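Local coordinates for protein ML032222a iGluR (Mnemiopsis leidyi, PDB 4YKI) that binds glycine in the ligand-binding domain of a ctenophore glutamate receptor ion channel subunit, an event that activates the channel, at the interface of chains A and B. Residues are numbered along the deposited sequence; one frame, centred on the assembly and turned at random. Chains: chain A/B, ML032222a iGluR.

The interface of chains A and B. Residues chain A 94-96, 99, 104, 211, 213; chain B 106, 233, 237.
B:Glu237 reaches over from helix 225-238 to the start of helix 96-99, where its carboxylate oxygen OE1 accepts a hydrogen bond from the backbone N of A:Ser96 at 2.9 Å. The N-H comes in on the syn side of the carboxylate, 24° out of its plane, and the side chain gets there by running extended with CG anti to its backbone N (chi1 -180°). A carboxylate capping a helix N-terminus is a familiar device, here supplied by the neighbouring subunit; the helix end would probably stabilise its negative charge. The same OE1 meets a water at 2.8 Å, which in turn contacts the carbonyl O of A:Thr94 at 2.8 Å. An alanine in place of B:Glu237 would probably leave the A:Ser96 N-H without its acceptor and the bridging water without its link to chain B.

One turn earlier, B:Leu233 forks between two chain A side chains: CD2 packs on CB of A:Lys99 at 3.8 Å, while CD1 touches CB of A:Thr94. B:Phe106 meets A:Thr94 tip to tip, its ring carbon CE1 lying 4.0 Å from the methyl CG2 of A:Thr94; within chain B, CB of B:Leu233 lies over one face of that ring, displaced toward its rim.

Behind this shell, A:Thr94 is itself held: the backbone N of A:Glu213 donates to its OG1 at 3.0 Å, and CG2 rests over the centre of the A:Tyr104 ring. The phenol OH of A:Tyr104 accepts from the backbone N of A:Asn95, steadying the segment that leads into the capped helix. Repeated by two-fold symmetry, this patch joins two ligand-binding domains in what is likely the back-to-back dimer typical of glutamate receptors, through which glycine binding would be coupled to channel opening.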
loop_
_atom_site.group_PDB
_atom_site.type_symbol
_atom_site.label_atom_id
_atom_site.label_comp_id
_atom_site.label_asym_id
_atom_site.label_seq_id
_atom_site.Cartn_x
_atom_site.Cartn_y
_atom_site.Cartn_z
ATOM N N THR A 94 9.007 -3.041 3.637
ATOM C CA THR A 94 8.313 -3.410 4.860
ATOM C C THR A 94 8.433 -4.907 5.139
ATOM O O THR A 94 8.060 -5.727 4.313
ATOM C CB THR A 94 6.834 -2.982 4.828
ATOM O OG1 THR A 94 6.170 -3.578 3.700
ATOM C CG2 THR A 94 6.705 -1.469 4.766
ATOM N N ASN A 95 8.962 -5.252 6.314
ATOM C CA ASN A 95 8.950 -6.628 6.784
ATOM C C ASN A 95 8.762 -6.657 8.292
ATOM O O ASN A 95 8.987 -5.663 8.988
ATOM C CB ASN A 95 10.158 -7.465 6.295
ATOM C CG ASN A 95 11.501 -6.987 6.834
ATOM O OD1 ASN A 95 11.703 -6.934 8.037
ATOM N ND2 ASN A 95 12.454 -6.753 5.941
ATOM N N SER A 96 8.298 -7.796 8.784
ATOM C CA SER A 96 7.939 -7.937 10.186
ATOM C C SER A 96 9.164 -7.836 11.105
ATOM O O SER A 96 9.066 -7.284 12.191
ATOM C CB SER A 96 7.199 -9.252 10.413
ATOM O OG SER A 96 5.917 -9.247 9.792
ATOM N N LYS A 99 9.734 -4.228 11.586
ATOM C CA LYS A 99 8.622 -3.667 12.345
ATOM C C LYS A 99 8.760 -3.924 13.841
ATOM O O LYS A 99 8.297 -3.128 14.646
ATOM C CB LYS A 99 7.311 -4.240 11.797
ATOM C CG LYS A 99 6.021 -3.805 12.495
ATOM C CD LYS A 99 5.417 -2.501 11.945
ATOM C CE LYS A 99 6.121 -1.246 12.433
ATOM N NZ LYS A 99 6.386 -1.246 13.892
ATOM N N TYR A 104 7.251 2.361 10.340
ATOM C CA TYR A 104 7.252 2.800 8.964
ATOM C C TYR A 104 6.302 3.967 8.794
ATOM O O TYR A 104 5.293 4.078 9.497
ATOM C CB TYR A 104 6.812 1.671 8.046
ATOM C CG TYR A 104 7.802 0.536 7.876
ATOM C CD1 TYR A 104 8.849 0.650 6.983
ATOM C CD2 TYR A 104 7.658 -0.661 8.567
ATOM C CE1 TYR A 104 9.737 -0.399 6.784
ATOM C CE2 TYR A 104 8.553 -1.710 8.388
ATOM C CZ TYR A 104 9.584 -1.565 7.490
ATOM O OH TYR A 104 10.435 -2.618 7.278
ATOM N N SER A 211 4.186 -9.989 -0.979
ATOM C CA SER A 211 3.577 -8.682 -1.112
ATOM C C SER A 211 4.073 -7.762 -0.011
ATOM O O SER A 211 3.895 -8.079 1.168
ATOM C CB SER A 211 2.057 -8.823 -1.004
ATOM O OG SER A 211 1.420 -7.563 -0.993
ATOM N N GLU A 213 5.610 -3.293 0.786
ATOM C CA GLU A 213 5.610 -1.885 0.425
ATOM C C GLU A 213 7.009 -1.324 0.535
ATOM O O GLU A 213 7.826 -1.811 1.329
ATOM C CB GLU A 213 4.767 -1.102 1.440
ATOM C CG GLU A 213 3.294 -1.366 1.405
ATOM C CD GLU A 213 2.590 -0.665 0.276
ATOM O OE1 GLU A 213 3.219 0.121 -0.484
ATOM O OE2 GLU A 213 1.373 -0.920 0.136
ATOM N N PHE B 106 -1.699 0.361 8.986
ATOM C CA PHE B 106 -0.971 -0.190 7.865
ATOM C C PHE B 106 -1.974 -0.686 6.812
ATOM O O PHE B 106 -2.968 -1.323 7.167
ATOM C CB PHE B 106 -0.089 -1.342 8.340
ATOM C CG PHE B 106 0.893 -1.793 7.302
ATOM C CD1 PHE B 106 2.075 -1.098 7.103
ATOM C CD2 PHE B 106 0.612 -2.872 6.482
ATOM C CE1 PHE B 106 2.961 -1.473 6.119
ATOM C CE2 PHE B 106 1.502 -3.251 5.493
ATOM C CZ PHE B 106 2.669 -2.553 5.316
ATOM N N LEU B 233 0.649 -5.981 8.979
ATOM C CA LEU B 233 1.857 -6.226 8.181
ATOM C C LEU B 233 2.184 -7.724 8.129
ATOM O O LEU B 233 2.483 -8.268 7.076
ATOM C CB LEU B 233 3.011 -5.405 8.723
ATOM C CG LEU B 233 4.372 -5.593 8.043
ATOM C CD1 LEU B 233 4.336 -5.542 6.531
ATOM C CD2 LEU B 233 5.330 -4.557 8.608
ATOM N N GLU B 237 2.573 -10.193 4.897
ATOM C CA GLU B 237 3.818 -10.921 4.688
ATOM C C GLU B 237 3.613 -12.430 4.652
ATOM O O GLU B 237 4.299 -13.135 3.920
ATOM C CB GLU B 237 4.798 -10.536 5.802
ATOM C CG GLU B 237 6.157 -11.216 5.711
ATOM C CD GLU B 237 7.171 -10.621 6.649
ATOM O OE1 GLU B 237 7.435 -9.416 6.575
ATOM O OE2 GLU B 237 7.721 -11.370 7.469
HETATM O O HOH W 1 6.797 -8.174 4.187
#